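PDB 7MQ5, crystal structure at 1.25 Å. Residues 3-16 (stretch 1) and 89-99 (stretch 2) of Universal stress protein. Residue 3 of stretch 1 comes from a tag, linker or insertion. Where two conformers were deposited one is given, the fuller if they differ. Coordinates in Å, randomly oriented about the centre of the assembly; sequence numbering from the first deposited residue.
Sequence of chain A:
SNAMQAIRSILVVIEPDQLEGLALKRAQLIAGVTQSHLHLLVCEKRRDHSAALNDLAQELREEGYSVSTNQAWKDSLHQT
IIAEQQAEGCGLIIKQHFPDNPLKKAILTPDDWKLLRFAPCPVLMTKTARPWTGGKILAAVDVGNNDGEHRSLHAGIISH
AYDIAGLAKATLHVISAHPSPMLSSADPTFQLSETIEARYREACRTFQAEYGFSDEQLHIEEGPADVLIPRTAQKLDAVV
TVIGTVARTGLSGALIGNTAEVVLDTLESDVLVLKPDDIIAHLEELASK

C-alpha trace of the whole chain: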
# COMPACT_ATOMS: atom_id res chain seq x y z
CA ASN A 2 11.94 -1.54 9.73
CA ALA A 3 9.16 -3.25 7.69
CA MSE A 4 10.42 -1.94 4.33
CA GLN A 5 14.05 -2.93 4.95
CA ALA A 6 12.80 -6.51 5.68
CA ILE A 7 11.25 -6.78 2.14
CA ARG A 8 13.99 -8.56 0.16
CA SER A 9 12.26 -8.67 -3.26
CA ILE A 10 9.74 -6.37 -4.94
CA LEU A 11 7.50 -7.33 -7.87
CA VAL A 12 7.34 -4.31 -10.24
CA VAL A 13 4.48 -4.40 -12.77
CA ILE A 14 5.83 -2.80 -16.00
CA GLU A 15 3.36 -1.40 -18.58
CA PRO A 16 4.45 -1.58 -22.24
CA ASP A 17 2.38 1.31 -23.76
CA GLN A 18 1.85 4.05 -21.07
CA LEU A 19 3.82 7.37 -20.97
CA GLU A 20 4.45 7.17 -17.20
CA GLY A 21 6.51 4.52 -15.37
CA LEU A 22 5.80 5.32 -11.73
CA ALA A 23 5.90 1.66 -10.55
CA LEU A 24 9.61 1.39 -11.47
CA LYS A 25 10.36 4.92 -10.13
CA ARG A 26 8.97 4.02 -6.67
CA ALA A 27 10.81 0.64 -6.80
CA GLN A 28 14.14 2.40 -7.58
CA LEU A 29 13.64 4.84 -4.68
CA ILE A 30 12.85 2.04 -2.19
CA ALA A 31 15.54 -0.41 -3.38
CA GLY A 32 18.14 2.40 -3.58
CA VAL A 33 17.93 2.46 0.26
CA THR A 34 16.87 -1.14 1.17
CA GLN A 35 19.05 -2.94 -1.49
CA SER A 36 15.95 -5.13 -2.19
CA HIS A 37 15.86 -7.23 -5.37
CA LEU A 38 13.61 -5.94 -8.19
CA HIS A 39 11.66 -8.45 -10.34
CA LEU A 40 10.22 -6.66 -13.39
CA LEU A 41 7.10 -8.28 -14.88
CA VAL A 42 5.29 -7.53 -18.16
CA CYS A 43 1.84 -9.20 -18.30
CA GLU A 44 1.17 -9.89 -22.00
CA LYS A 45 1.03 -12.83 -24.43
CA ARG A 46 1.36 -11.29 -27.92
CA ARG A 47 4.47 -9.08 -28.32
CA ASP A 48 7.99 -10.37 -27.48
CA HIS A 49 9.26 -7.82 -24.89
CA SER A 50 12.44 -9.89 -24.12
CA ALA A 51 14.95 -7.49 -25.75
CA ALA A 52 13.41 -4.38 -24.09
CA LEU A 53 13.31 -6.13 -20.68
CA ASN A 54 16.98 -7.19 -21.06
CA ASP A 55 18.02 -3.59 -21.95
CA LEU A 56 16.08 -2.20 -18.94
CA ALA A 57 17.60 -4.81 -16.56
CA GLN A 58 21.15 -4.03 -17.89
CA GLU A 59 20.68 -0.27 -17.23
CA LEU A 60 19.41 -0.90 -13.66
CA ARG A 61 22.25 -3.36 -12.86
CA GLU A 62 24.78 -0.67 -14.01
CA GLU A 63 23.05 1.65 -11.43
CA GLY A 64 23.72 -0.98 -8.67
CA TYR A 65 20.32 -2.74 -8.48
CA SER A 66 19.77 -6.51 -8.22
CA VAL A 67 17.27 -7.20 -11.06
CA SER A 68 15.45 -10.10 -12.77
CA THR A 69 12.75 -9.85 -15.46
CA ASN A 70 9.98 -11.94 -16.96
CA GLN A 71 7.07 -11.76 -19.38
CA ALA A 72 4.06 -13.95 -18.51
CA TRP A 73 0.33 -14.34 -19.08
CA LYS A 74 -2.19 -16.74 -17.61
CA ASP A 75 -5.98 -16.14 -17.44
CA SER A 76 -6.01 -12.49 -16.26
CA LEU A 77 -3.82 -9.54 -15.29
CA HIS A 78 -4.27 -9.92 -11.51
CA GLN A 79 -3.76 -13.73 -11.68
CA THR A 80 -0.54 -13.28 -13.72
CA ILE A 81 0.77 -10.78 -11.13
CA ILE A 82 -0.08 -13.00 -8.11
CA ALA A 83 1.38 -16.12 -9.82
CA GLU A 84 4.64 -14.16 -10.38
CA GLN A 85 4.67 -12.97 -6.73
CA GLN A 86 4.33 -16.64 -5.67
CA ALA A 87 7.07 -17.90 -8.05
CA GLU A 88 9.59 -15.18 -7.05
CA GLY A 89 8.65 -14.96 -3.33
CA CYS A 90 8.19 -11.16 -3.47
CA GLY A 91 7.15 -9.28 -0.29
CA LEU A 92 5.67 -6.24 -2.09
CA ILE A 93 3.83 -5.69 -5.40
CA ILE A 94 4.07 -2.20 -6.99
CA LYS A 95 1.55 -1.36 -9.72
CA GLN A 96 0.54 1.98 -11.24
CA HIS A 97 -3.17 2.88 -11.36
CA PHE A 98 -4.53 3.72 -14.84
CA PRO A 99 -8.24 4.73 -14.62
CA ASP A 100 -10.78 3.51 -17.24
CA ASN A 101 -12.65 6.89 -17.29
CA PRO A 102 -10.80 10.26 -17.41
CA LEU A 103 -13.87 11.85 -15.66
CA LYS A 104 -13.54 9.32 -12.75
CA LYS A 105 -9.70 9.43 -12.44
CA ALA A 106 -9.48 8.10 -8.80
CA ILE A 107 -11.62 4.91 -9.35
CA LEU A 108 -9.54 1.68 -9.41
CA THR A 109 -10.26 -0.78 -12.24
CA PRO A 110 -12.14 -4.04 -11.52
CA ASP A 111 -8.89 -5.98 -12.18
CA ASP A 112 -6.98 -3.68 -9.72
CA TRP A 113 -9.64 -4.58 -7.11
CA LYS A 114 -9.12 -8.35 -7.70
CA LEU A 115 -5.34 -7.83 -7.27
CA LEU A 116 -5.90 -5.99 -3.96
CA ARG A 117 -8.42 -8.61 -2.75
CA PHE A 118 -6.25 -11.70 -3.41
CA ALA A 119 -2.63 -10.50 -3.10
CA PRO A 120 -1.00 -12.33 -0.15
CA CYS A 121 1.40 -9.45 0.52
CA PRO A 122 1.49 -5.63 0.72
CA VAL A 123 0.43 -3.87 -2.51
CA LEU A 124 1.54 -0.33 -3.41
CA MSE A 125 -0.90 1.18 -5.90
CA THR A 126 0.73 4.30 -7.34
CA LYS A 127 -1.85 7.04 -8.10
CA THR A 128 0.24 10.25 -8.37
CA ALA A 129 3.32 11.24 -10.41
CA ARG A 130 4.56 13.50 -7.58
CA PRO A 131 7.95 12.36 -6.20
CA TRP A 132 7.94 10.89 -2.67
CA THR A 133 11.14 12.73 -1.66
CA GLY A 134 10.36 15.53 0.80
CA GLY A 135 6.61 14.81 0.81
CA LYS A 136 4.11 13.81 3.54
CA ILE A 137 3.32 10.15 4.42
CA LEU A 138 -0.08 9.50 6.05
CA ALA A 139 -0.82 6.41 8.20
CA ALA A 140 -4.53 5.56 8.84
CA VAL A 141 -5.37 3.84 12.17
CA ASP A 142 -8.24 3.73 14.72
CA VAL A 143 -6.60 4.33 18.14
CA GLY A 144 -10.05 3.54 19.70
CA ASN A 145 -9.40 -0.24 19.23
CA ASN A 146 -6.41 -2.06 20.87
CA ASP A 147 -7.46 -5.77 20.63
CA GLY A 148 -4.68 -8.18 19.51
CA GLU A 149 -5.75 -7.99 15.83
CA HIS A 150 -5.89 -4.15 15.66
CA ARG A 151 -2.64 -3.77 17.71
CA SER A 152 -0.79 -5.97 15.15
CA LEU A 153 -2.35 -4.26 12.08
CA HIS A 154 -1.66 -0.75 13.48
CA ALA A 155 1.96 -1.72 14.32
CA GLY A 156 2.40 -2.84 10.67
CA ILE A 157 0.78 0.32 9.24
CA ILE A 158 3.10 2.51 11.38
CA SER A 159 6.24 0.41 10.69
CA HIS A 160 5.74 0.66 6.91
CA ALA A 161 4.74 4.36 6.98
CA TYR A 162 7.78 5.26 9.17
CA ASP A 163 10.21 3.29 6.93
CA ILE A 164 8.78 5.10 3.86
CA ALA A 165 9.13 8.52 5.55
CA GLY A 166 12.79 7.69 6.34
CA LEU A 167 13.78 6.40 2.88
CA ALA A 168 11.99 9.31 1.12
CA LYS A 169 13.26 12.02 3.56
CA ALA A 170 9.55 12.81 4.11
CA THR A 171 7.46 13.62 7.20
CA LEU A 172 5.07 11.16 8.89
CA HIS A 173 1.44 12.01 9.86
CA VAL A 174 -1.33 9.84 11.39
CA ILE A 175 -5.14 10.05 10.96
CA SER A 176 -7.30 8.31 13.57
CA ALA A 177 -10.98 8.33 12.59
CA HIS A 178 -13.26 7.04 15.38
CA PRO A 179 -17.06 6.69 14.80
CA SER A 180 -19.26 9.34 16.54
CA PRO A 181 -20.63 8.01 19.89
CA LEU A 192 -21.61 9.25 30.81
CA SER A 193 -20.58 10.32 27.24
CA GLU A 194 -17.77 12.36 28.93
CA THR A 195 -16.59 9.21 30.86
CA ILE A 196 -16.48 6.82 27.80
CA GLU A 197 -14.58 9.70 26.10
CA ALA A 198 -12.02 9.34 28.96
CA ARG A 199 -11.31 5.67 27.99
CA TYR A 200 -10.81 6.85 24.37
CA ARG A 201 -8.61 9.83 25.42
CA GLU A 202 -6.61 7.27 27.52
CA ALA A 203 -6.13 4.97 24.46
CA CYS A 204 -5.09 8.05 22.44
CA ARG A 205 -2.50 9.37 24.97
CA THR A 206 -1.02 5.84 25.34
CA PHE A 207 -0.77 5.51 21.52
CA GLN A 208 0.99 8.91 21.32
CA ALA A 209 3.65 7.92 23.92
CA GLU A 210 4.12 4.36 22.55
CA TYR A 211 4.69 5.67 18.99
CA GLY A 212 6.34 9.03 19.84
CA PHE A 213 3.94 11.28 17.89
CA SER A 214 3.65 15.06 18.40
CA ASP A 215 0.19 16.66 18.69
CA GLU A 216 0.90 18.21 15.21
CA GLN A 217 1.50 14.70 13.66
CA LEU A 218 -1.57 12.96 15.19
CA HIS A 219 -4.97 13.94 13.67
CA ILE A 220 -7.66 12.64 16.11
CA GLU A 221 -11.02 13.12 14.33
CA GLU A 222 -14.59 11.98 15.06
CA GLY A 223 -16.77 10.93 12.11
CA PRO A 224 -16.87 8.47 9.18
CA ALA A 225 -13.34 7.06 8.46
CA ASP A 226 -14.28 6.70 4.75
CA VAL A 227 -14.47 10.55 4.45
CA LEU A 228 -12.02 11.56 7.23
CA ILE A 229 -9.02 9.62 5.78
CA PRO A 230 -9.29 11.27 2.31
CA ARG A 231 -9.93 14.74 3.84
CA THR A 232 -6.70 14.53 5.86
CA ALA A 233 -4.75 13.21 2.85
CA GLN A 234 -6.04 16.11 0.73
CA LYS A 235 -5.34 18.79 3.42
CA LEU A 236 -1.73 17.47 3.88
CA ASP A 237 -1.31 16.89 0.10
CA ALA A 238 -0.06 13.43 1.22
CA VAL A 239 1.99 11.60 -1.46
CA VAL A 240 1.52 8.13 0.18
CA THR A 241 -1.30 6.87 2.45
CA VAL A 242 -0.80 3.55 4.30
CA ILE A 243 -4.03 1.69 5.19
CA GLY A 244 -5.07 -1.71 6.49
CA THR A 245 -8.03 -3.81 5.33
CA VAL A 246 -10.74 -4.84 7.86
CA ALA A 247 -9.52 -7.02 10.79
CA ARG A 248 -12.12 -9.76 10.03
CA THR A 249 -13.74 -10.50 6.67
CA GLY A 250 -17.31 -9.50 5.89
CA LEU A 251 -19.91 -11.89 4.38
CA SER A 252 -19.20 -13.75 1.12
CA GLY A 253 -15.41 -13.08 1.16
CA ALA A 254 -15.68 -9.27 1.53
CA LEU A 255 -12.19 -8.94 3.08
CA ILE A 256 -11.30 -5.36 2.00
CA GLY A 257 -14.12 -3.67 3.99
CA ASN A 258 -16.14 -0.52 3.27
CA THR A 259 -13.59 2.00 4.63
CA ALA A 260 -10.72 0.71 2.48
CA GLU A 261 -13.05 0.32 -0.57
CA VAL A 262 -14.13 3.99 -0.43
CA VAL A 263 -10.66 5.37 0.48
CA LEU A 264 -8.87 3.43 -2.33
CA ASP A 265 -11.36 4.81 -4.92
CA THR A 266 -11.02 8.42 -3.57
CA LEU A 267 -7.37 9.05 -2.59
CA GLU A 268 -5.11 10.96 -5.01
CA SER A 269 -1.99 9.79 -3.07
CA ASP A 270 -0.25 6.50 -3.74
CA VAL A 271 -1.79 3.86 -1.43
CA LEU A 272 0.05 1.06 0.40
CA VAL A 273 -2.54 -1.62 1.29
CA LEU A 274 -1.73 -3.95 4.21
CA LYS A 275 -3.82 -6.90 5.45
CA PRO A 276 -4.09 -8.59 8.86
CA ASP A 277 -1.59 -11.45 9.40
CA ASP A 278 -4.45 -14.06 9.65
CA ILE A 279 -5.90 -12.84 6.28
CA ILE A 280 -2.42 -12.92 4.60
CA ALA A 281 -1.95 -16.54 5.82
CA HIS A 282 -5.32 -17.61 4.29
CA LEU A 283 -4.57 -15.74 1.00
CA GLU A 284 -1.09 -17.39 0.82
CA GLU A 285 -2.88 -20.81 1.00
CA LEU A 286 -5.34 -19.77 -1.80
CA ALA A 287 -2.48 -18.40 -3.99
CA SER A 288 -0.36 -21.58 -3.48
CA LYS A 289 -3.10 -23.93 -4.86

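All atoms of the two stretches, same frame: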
# COMPACT_ATOMS: atom_id res chain seq x y z
N ALA A 3 9.95 -2.34 8.55
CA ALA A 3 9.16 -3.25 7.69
C ALA A 3 9.63 -3.22 6.23
O ALA A 3 9.62 -4.25 5.57
CB ALA A 3 7.70 -2.89 7.79
N MSE A 4 10.02 -2.04 5.73
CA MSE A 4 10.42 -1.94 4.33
C MSE A 4 11.80 -2.56 4.12
O MSE A 4 12.02 -3.22 3.12
CB MSE A 4 10.41 -0.49 3.84
CG MSE A 4 9.05 0.19 3.88
SE MSE A 4 7.74 -0.53 2.62
CE MSE A 4 8.69 -1.41 1.17
N GLN A 5 12.72 -2.37 5.07
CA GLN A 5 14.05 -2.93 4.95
C GLN A 5 13.97 -4.47 4.93
O GLN A 5 14.81 -5.10 4.26
CB GLN A 5 14.97 -2.47 6.10
CG GLN A 5 16.35 -3.12 6.08
CD GLN A 5 17.16 -2.74 4.86
OE1 GLN A 5 17.24 -1.57 4.49
NE2 GLN A 5 17.81 -3.72 4.25
N ALA A 6 12.96 -5.04 5.59
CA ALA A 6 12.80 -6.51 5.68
C ALA A 6 12.26 -7.09 4.36
O ALA A 6 12.28 -8.33 4.22
CB ALA A 6 11.91 -6.86 6.85
N ILE A 7 11.77 -6.26 3.44
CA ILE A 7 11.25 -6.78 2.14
C ILE A 7 12.46 -7.01 1.23
O ILE A 7 13.10 -6.02 0.83
CB ILE A 7 10.20 -5.85 1.53
CG1 ILE A 7 8.98 -5.78 2.46
CG2 ILE A 7 9.84 -6.31 0.14
CD1 ILE A 7 7.97 -4.71 2.11
N ARG A 8 12.75 -8.27 0.92
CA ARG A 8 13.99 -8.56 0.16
C ARG A 8 13.75 -8.66 -1.34
O ARG A 8 14.74 -8.67 -2.06
CB ARG A 8 14.70 -9.77 0.76
CG ARG A 8 15.01 -9.61 2.25
CD ARG A 8 15.54 -8.23 2.63
NE ARG A 8 16.74 -7.89 1.88
CZ ARG A 8 17.16 -6.65 1.63
NH1 ARG A 8 16.47 -5.60 2.04
NH2 ARG A 8 18.27 -6.47 0.93
N SER A 9 12.50 -8.75 -1.80
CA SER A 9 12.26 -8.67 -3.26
C SER A 9 10.92 -7.98 -3.50
O SER A 9 9.96 -8.17 -2.71
CB SER A 9 12.39 -10.00 -3.97
OG SER A 9 11.33 -10.88 -3.66
N ILE A 10 10.91 -7.17 -4.54
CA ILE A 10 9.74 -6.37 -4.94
C ILE A 10 9.33 -6.76 -6.35
O ILE A 10 10.20 -6.77 -7.25
CB ILE A 10 10.08 -4.88 -4.87
CG1 ILE A 10 10.50 -4.47 -3.45
CG2 ILE A 10 8.93 -4.03 -5.40
CD1 ILE A 10 11.03 -3.06 -3.36
N LEU A 11 8.06 -7.10 -6.52
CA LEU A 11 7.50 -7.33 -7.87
C LEU A 11 7.08 -5.97 -8.44
O LEU A 11 6.24 -5.28 -7.81
CB LEU A 11 6.32 -8.29 -7.78
CG LEU A 11 5.68 -8.63 -9.12
CD1 LEU A 11 6.67 -9.34 -10.03
CD2 LEU A 11 4.43 -9.48 -8.90
N VAL A 12 7.65 -5.60 -9.58
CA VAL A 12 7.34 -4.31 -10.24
C VAL A 12 6.56 -4.62 -11.51
O VAL A 12 7.11 -5.27 -12.42
CB VAL A 12 8.62 -3.53 -10.56
CG1 VAL A 12 8.29 -2.15 -11.09
CG2 VAL A 12 9.56 -3.44 -9.37
N VAL A 13 5.30 -4.19 -11.56
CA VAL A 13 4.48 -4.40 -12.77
C VAL A 13 4.84 -3.30 -13.77
O VAL A 13 4.63 -2.11 -13.47
CB VAL A 13 2.99 -4.40 -12.42
CG1 VAL A 13 2.15 -4.59 -13.68
CG2 VAL A 13 2.69 -5.48 -11.40
N ILE A 14 5.37 -3.71 -14.91
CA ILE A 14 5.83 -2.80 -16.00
C ILE A 14 4.78 -2.77 -17.10
O ILE A 14 4.43 -3.83 -17.62
CB ILE A 14 7.20 -3.28 -16.56
CG1 ILE A 14 8.29 -3.33 -15.49
CG2 ILE A 14 7.62 -2.44 -17.76
CD1 ILE A 14 8.66 -1.98 -14.90
N GLU A 15 4.32 -1.57 -17.46
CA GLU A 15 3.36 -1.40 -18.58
C GLU A 15 4.15 -1.19 -19.86
O GLU A 15 5.14 -0.46 -19.87
CB GLU A 15 2.46 -0.18 -18.38
CG GLU A 15 1.43 -0.33 -17.28
CD GLU A 15 0.19 -1.13 -17.63
OE1 GLU A 15 -0.01 -1.46 -18.81
OE2 GLU A 15 -0.61 -1.40 -16.70
N PRO A 16 3.76 -1.82 -20.98
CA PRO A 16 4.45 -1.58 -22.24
C PRO A 16 4.07 -0.32 -23.04
O PRO A 16 4.91 0.15 -23.82
CB PRO A 16 4.07 -2.82 -23.07
CG PRO A 16 2.74 -3.28 -22.50
CD PRO A 16 2.82 -2.96 -21.02
N GLY A 89 8.62 -15.19 -4.79
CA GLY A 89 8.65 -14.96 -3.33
C GLY A 89 8.71 -13.49 -2.96
O GLY A 89 9.25 -13.16 -1.91
N CYS A 90 8.10 -12.61 -3.76
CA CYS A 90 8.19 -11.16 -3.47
C CYS A 90 7.34 -10.77 -2.26
O CYS A 90 6.27 -11.37 -2.05
CB CYS A 90 7.79 -10.35 -4.70
SG CYS A 90 8.81 -10.72 -6.15
N GLY A 91 7.82 -9.79 -1.50
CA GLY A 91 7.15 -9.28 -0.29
C GLY A 91 6.38 -8.00 -0.52
O GLY A 91 5.79 -7.48 0.43
N LEU A 92 6.39 -7.48 -1.74
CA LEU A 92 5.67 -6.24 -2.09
C LEU A 92 5.38 -6.32 -3.59
O LEU A 92 6.25 -6.76 -4.34
CB LEU A 92 6.53 -5.01 -1.79
CG LEU A 92 5.99 -3.65 -2.22
CD1 LEU A 92 4.71 -3.28 -1.47
CD2 LEU A 92 7.04 -2.57 -2.01
N ILE A 93 4.19 -5.90 -3.98
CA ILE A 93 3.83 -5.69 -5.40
C ILE A 93 3.64 -4.18 -5.60
O ILE A 93 2.91 -3.58 -4.81
CB ILE A 93 2.54 -6.45 -5.76
CG1 ILE A 93 2.72 -7.96 -5.58
CG2 ILE A 93 2.08 -6.10 -7.16
CD1 ILE A 93 1.43 -8.74 -5.61
N ILE A 94 4.27 -3.62 -6.62
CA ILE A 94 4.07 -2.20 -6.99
C ILE A 94 3.41 -2.17 -8.36
O ILE A 94 3.95 -2.75 -9.33
CB ILE A 94 5.37 -1.39 -6.98
CG1 ILE A 94 6.12 -1.53 -5.65
CG2 ILE A 94 5.07 0.07 -7.33
CD1 ILE A 94 7.41 -0.74 -5.60
N LYS A 95 2.26 -1.50 -8.44
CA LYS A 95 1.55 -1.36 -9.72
C LYS A 95 0.99 0.06 -9.83
O LYS A 95 0.43 0.57 -8.85
CB LYS A 95 0.41 -2.38 -9.82
CG LYS A 95 -0.29 -2.30 -11.16
CD LYS A 95 -1.35 -3.34 -11.42
CE LYS A 95 -2.04 -3.10 -12.75
NZ LYS A 95 -2.80 -1.82 -12.78
N GLN A 96 1.11 0.64 -11.01
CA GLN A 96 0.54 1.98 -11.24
C GLN A 96 -0.94 1.86 -11.62
O GLN A 96 -1.32 0.99 -12.42
CB GLN A 96 1.32 2.72 -12.32
CG GLN A 96 0.74 4.09 -12.63
CD GLN A 96 1.66 4.99 -13.43
OE1 GLN A 96 2.75 4.61 -13.87
NE2 GLN A 96 1.20 6.21 -13.62
N HIS A 97 -1.73 2.76 -11.05
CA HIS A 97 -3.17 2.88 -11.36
C HIS A 97 -3.37 3.66 -12.65
O HIS A 97 -2.81 4.77 -12.77
CB HIS A 97 -3.85 3.61 -10.21
CG HIS A 97 -5.24 4.04 -10.51
ND1 HIS A 97 -5.62 5.36 -10.45
CD2 HIS A 97 -6.32 3.34 -10.88
CE1 HIS A 97 -6.89 5.46 -10.76
NE2 HIS A 97 -7.36 4.22 -11.02
N PHE A 98 -4.12 3.07 -13.58
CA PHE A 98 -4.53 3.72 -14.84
C PHE A 98 -6.06 3.65 -14.90
O PHE A 98 -6.61 2.58 -15.11
CB PHE A 98 -3.86 3.08 -16.06
CG PHE A 98 -2.36 3.24 -16.09
CD1 PHE A 98 -1.78 4.43 -16.50
CD2 PHE A 98 -1.53 2.20 -15.72
CE1 PHE A 98 -0.40 4.58 -16.51
CE2 PHE A 98 -0.15 2.34 -15.74
CZ PHE A 98 0.41 3.54 -16.13
N PRO A 99 -6.78 4.76 -14.63
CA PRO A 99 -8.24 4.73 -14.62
C PRO A 99 -8.87 4.47 -15.99
O PRO A 99 -8.30 4.88 -17.00
CB PRO A 99 -8.63 6.14 -14.13
CG PRO A 99 -7.44 7.00 -14.49
CD PRO A 99 -6.24 6.09 -14.31
O HOH W 1 12.32 -13.43 -2.95
O HOH W 2 2.60 -0.30 -13.33
O HOH W 3 0.15 -0.77 -14.16
O HOH W 4 -3.41 -1.54 -15.50

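Two strands, one running through Leu11 and the other through Ile93, lie side by side and run the same way, their directions 22° apart, though nearly eighty residues of sequence separate the closest contacts. The ladder is that of a parallel pair. Leu11 uses both of its backbone polar atoms on the neighbour: Leu11 N donates to Leu92 O (2.9 Å), and Leu11 O accepts from Ile94 N (2.8 Å). Val13 N continues to Ile94 O (3.0 Å), while at the opening end Gly91 N reaches Ser9 O (2.9 Å). Leu92 N is left without a partner, the one polar atom this contact buries unpaid.

The sheet alternation sorts the side chains. Ile10, Val12, Leu92 and Ile94 go to one face, Leu11 and Ile93 to the other. On the first face the beta-branched residues adopt extended, strand-friendly shapes: Ile10 and Ile94 are both m,t, and Ile10 CG2 meets Ile94 CD1 at 3.6 Å, so contact runs diagonally between a branch methyl and the tip of a straight chain. Leu92 takes the t,p rotamer, one of leucine's two common choices, which keeps its methyls clear of its own backbone; CD2 lies 4.1 Å from Ile10 CG2 and 3.8 Å from CE of the selenomethionine Met4. Met4 starts sideways, but with chi1 and chi2 both m and chi3 off the wells at -24° its end comes nearer to the second stretch. Its position is in a type I turn closed by Ile7 N to Met4 O (3.1 Å). Ile7, the last residue of the turn, points its CA-to-CB bond toward stretch 2, with Ile7 CG2 4.0 Å from Leu92 CB.

On the opposite face Leu11 is again t,p and Ile93 again m,t; Leu11 CD2 rests 4.0 Å from Ile93 CG1. Leu11 CB also lies 3.8 Å from Cys90 SG, so the thiol of Cys90, at chi1 m, serves here as an apolar neighbour. Val13, at chi1 t, sets CG2 4.3 Å from Ile93 CG2 and CB 4.1 Å from Lys95 CG.

Two glycines mark the approach to the second strand. Gly89 leaves the preceding helix with positive phi, a conformation that favours glycine. At Gly91 there is little room: an ideal CB would sit 3.3 Å from Ile7 CG2, a tight fit. Ser9, with chi1 p, brings OG to 3.2 Å from Cys90 CA; water 1 bonds Ser9 OG at 2.8 Å and makes a weak bond to Gly89 O at 3.3 Å.

Beyond the ladder, water takes over. Water 2 donates to Val13 O (2.7 Å) and accepts from Gln96 N (2.9 Å), spanning a gap the backbones no longer close directly. Lys95 is t,t,t along its chain and turns m only at chi4; NZ donates to Gln96 O (3.2 Å). Glu15 OE2 is 4.5 Å from Lys95 NZ, too far for a salt bridge, and water 4 links them, 3.0 Å from Glu15 OE2 and 2.8 Å from Lys95 NZ. The m,m bend of Glu15 accompanies a CG 3.5 Å from Phe98 CE2, an oblique approach to the ring.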